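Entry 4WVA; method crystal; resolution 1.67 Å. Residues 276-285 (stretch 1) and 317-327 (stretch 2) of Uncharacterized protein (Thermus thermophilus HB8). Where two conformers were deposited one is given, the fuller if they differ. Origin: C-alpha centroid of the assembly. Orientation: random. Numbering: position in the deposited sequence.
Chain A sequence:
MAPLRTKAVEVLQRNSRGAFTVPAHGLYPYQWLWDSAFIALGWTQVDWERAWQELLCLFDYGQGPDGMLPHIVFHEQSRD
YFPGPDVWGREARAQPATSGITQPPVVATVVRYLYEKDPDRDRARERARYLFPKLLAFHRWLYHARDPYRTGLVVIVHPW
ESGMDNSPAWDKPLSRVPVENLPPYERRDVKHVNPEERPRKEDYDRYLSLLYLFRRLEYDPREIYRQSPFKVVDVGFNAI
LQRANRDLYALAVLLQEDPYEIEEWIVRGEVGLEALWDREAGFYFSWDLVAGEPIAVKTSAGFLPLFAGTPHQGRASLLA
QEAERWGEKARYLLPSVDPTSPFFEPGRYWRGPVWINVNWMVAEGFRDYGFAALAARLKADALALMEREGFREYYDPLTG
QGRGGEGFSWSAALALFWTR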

# COMPACT_ATOMS: atom_id res chain seq x y z
N LEU A 276 -7.52 -11.68 3.53
CA LEU A 276 -7.46 -13.14 3.56
C LEU A 276 -6.27 -13.66 4.33
O LEU A 276 -6.18 -14.86 4.62
N TRP A 277 -5.32 -12.79 4.65
CA TRP A 277 -4.17 -13.19 5.45
C TRP A 277 -4.59 -13.58 6.87
O TRP A 277 -5.26 -12.78 7.54
N ASP A 278 -4.17 -14.76 7.32
CA ASP A 278 -4.38 -15.20 8.68
C ASP A 278 -3.06 -15.10 9.44
O ASP A 278 -2.10 -15.81 9.15
N ARG A 279 -3.01 -14.17 10.39
CA ARG A 279 -1.80 -13.97 11.17
C ARG A 279 -1.38 -15.16 12.02
O ARG A 279 -0.20 -15.42 12.15
N GLU A 280 -2.34 -15.88 12.60
CA GLU A 280 -1.99 -17.02 13.45
C GLU A 280 -1.32 -18.13 12.64
O GLU A 280 -0.32 -18.71 13.07
N ALA A 281 -1.84 -18.38 11.44
CA ALA A 281 -1.30 -19.41 10.54
C ALA A 281 -0.11 -18.92 9.73
O ALA A 281 0.70 -19.73 9.26
N GLY A 282 0.01 -17.61 9.56
CA GLY A 282 1.03 -17.04 8.71
C GLY A 282 0.85 -17.45 7.25
O GLY A 282 1.79 -17.86 6.59
N PHE A 283 -0.37 -17.30 6.76
CA PHE A 283 -0.68 -17.73 5.40
C PHE A 283 -1.99 -17.10 4.94
O PHE A 283 -2.75 -16.61 5.75
N TYR A 284 -2.20 -17.08 3.62
CA TYR A 284 -3.46 -16.60 3.06
C TYR A 284 -4.43 -17.77 2.88
O TYR A 284 -4.06 -18.81 2.30
N PHE A 285 -5.66 -17.59 3.34
CA PHE A 285 -6.70 -18.61 3.22
C PHE A 285 -7.82 -18.14 2.30
O PHE A 285 -8.18 -16.96 2.30
N SER A 317 8.06 -12.26 3.26
CA SER A 317 9.12 -13.02 3.92
C SER A 317 8.54 -14.21 4.70
O SER A 317 9.17 -15.28 4.73
N LEU A 318 7.37 -14.05 5.30
CA LEU A 318 6.71 -15.18 5.99
C LEU A 318 6.28 -16.27 4.99
O LEU A 318 6.41 -17.48 5.26
N LEU A 319 5.79 -15.86 3.82
CA LEU A 319 5.54 -16.83 2.75
C LEU A 319 6.83 -17.52 2.28
O LEU A 319 6.81 -18.73 2.01
N ALA A 320 7.93 -16.77 2.16
CA ALA A 320 9.21 -17.36 1.76
C ALA A 320 9.63 -18.45 2.75
O ALA A 320 10.08 -19.52 2.35
N GLN A 321 9.44 -18.19 4.03
CA GLN A 321 9.71 -19.17 5.08
C GLN A 321 8.84 -20.40 4.92
O GLN A 321 9.31 -21.54 5.04
N GLU A 322 7.56 -20.19 4.61
CA GLU A 322 6.66 -21.30 4.43
C GLU A 322 7.06 -22.15 3.22
O GLU A 322 7.02 -23.38 3.31
N ALA A 323 7.43 -21.52 2.11
CA ALA A 323 7.87 -22.27 0.94
C ALA A 323 9.10 -23.10 1.28
O ALA A 323 9.21 -24.26 0.88
N GLU A 324 10.02 -22.50 2.00
CA GLU A 324 11.20 -23.23 2.49
C GLU A 324 10.78 -24.43 3.35
O GLU A 324 11.30 -25.53 3.17
N ARG A 325 9.81 -24.24 4.24
CA ARG A 325 9.27 -25.36 5.04
C ARG A 325 8.75 -26.50 4.18
O ARG A 325 9.06 -27.66 4.43
N TRP A 326 7.98 -26.17 3.14
CA TRP A 326 7.45 -27.21 2.26
C TRP A 326 8.59 -27.96 1.59
O TRP A 326 8.50 -29.18 1.40
N GLY A 327 9.65 -27.23 1.25
CA GLY A 327 10.86 -27.80 0.69
C GLY A 327 11.67 -28.69 1.63
O GLY A 327 12.53 -29.43 1.16

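Stretch 1 is a tight β-hairpin that lays three aromatic side chains against a helix, stretch 2, and no hydrogen bond crosses between them; the contact is apolar. Trp 277 points toward it. With chi1 t, its indole extends far enough for CZ2 to lie 4.0 Å from CD1 of Leu 318, while CZ3 lies 4.0 Å from CD2 of Leu 319, which sits at the ring edge. Both leucines adopt the m, t rotamer common on helices.

The turn itself contributes little packing. Asp 278 (chi1 t) folds back to hold it, OD1 accepting a 2.8 Å hydrogen bond from the backbone N of Ala 281; Arg 279 points away, and Glu 280 is exposed. Gly 282 has a positive phi, a conformation that favours glycine, and lets the chain enter the second strand.

Phe 283, chi1 t, starts sideways, but its ring reaches the helix and runs along it: CD1 is 3.7 Å from Leu 319 CD2, CE1 is 3.8 Å from Glu 322 CG, and CZ is 4.1 Å from Trp 326 CZ2. These partners are spaced three or four residues apart, as expected for one side of a helix. The rings of Phe 283 and Trp 326 (chi1 m) are near parallel, at 30°, yet slid apart so that they barely overlap.

Glu 322 (chi1 t, chi2 p) suits this buried site because its methylene carbon meets the phenyl ring while its carboxylate is paired within the helix: OE2 accepts from Trp 326 NE1 at 2.9 Å, and OE1 forms a 3.0 Å salt bridge with Arg 325 NH1. OE2 has a further partner elsewhere in the structure.

Tyr 284, chi1 m, also begins sideways; its CE2 approaches Leu 319 CD1 at 3.8 Å, at the ring edge. Its OH is hydrogen-bonded outside the two stretches, so the buried polar end is satisfied. Leu 319 thus touches all three aromatics.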

# COMPACT_ATOMS: atom_id res chain seq x y z
CB LEU A 276 -7.43 -13.70 2.13
CG LEU A 276 -8.60 -13.31 1.22
CD1 LEU A 276 -8.43 -13.95 -0.14
CD2 LEU A 276 -9.93 -13.69 1.84
CB TRP A 277 -3.17 -12.05 5.55
CG TRP A 277 -1.95 -12.40 6.38
CD1 TRP A 277 -1.67 -11.98 7.65
CD2 TRP A 277 -0.85 -13.19 5.96
NE1 TRP A 277 -0.46 -12.48 8.05
CE2 TRP A 277 0.07 -13.23 7.03
CE3 TRP A 277 -0.53 -13.88 4.78
CZ2 TRP A 277 1.27 -13.94 6.96
CZ3 TRP A 277 0.66 -14.57 4.71
CH2 TRP A 277 1.55 -14.59 5.78
CB ASP A 278 -4.89 -16.65 8.71
CG ASP A 278 -5.31 -17.06 10.11
OD1 ASP A 278 -4.51 -17.65 10.82
OD2 ASP A 278 -6.41 -16.65 10.53
CB ARG A 279 -1.92 -12.73 12.04
CG ARG A 279 -1.90 -11.43 11.26
CD ARG A 279 -2.32 -10.30 12.17
NE ARG A 279 -2.09 -8.95 11.64
CZ ARG A 279 -2.94 -8.26 10.89
NH1 ARG A 279 -4.10 -8.80 10.50
NH2 ARG A 279 -2.64 -7.02 10.52
CB GLU A 280 -3.22 -17.52 14.20
CG GLU A 280 -2.91 -18.24 15.49
CD GLU A 280 -4.15 -18.46 16.33
OE1 GLU A 280 -4.37 -17.68 17.27
OE2 GLU A 280 -4.91 -19.39 16.03
CB ALA A 281 -2.40 -19.92 9.62
CB PHE A 283 -0.82 -19.25 5.38
CG PHE A 283 -0.45 -19.87 4.08
CD1 PHE A 283 0.88 -19.93 3.69
CD2 PHE A 283 -1.42 -20.38 3.23
CE1 PHE A 283 1.25 -20.49 2.48
CE2 PHE A 283 -1.05 -20.95 2.02
CZ PHE A 283 0.28 -21.01 1.65
CB TYR A 284 -3.26 -15.97 1.69
CG TYR A 284 -2.53 -14.64 1.66
CD1 TYR A 284 -3.22 -13.45 1.79
CD2 TYR A 284 -1.16 -14.58 1.44
CE1 TYR A 284 -2.57 -12.22 1.71
CE2 TYR A 284 -0.49 -13.37 1.37
CZ TYR A 284 -1.20 -12.19 1.51
OH TYR A 284 -0.52 -10.98 1.44
CB PHE A 285 -7.34 -18.91 4.58
CG PHE A 285 -6.44 -19.65 5.55
CD1 PHE A 285 -5.55 -20.62 5.11
CD2 PHE A 285 -6.52 -19.38 6.91
CE1 PHE A 285 -4.74 -21.30 6.02
CE2 PHE A 285 -5.71 -20.06 7.82
CZ PHE A 285 -4.82 -21.01 7.36
CB SER A 317 10.01 -12.12 4.79
OG SER A 317 9.55 -12.02 6.13
CB LEU A 318 5.54 -14.69 6.87
CG LEU A 318 5.98 -13.77 8.02
CD1 LEU A 318 4.79 -13.13 8.67
CD2 LEU A 318 6.78 -14.54 9.05
CB LEU A 319 4.81 -16.17 1.57
CG LEU A 319 3.34 -15.80 1.79
CD1 LEU A 319 2.77 -15.11 0.55
CD2 LEU A 319 2.52 -17.04 2.12
CB ALA A 320 10.29 -16.30 1.65
CB GLN A 321 9.54 -18.55 6.47
CG GLN A 321 10.59 -17.51 6.75
CD GLN A 321 10.54 -16.94 8.15
OE1 GLN A 321 9.47 -16.68 8.69
NE2 GLN A 321 11.69 -16.74 8.75
CB GLU A 322 5.21 -20.83 4.30
CG GLU A 322 4.19 -21.96 4.34
CD GLU A 322 4.06 -22.65 5.70
OE1 GLU A 322 4.54 -22.10 6.72
OE2 GLU A 322 3.43 -23.72 5.74
CB ALA A 323 8.18 -21.36 -0.22
CB GLU A 324 12.12 -22.29 3.26
CG GLU A 324 13.38 -22.96 3.81
CD GLU A 324 14.32 -22.00 4.53
OE1 GLU A 324 14.40 -20.81 4.12
OE2 GLU A 324 14.97 -22.44 5.51
CB ARG A 325 8.15 -24.93 5.98
CG ARG A 325 8.59 -24.00 7.08
CD ARG A 325 7.56 -23.91 8.20
NE ARG A 325 8.01 -22.91 9.15
CZ ARG A 325 7.75 -21.61 9.08
NH1 ARG A 325 6.97 -21.12 8.11
NH2 ARG A 325 8.24 -20.80 10.00
CB TRP A 326 6.47 -26.64 1.23
CG TRP A 326 5.24 -26.08 1.84
CD1 TRP A 326 5.03 -25.78 3.16
CD2 TRP A 326 4.03 -25.71 1.15
NE1 TRP A 326 3.77 -25.26 3.33
CE2 TRP A 326 3.14 -25.21 2.12
CE3 TRP A 326 3.61 -25.79 -0.18
CZ2 TRP A 326 1.84 -24.77 1.79
CZ3 TRP A 326 2.32 -25.37 -0.50
CH2 TRP A 326 1.45 -24.87 0.48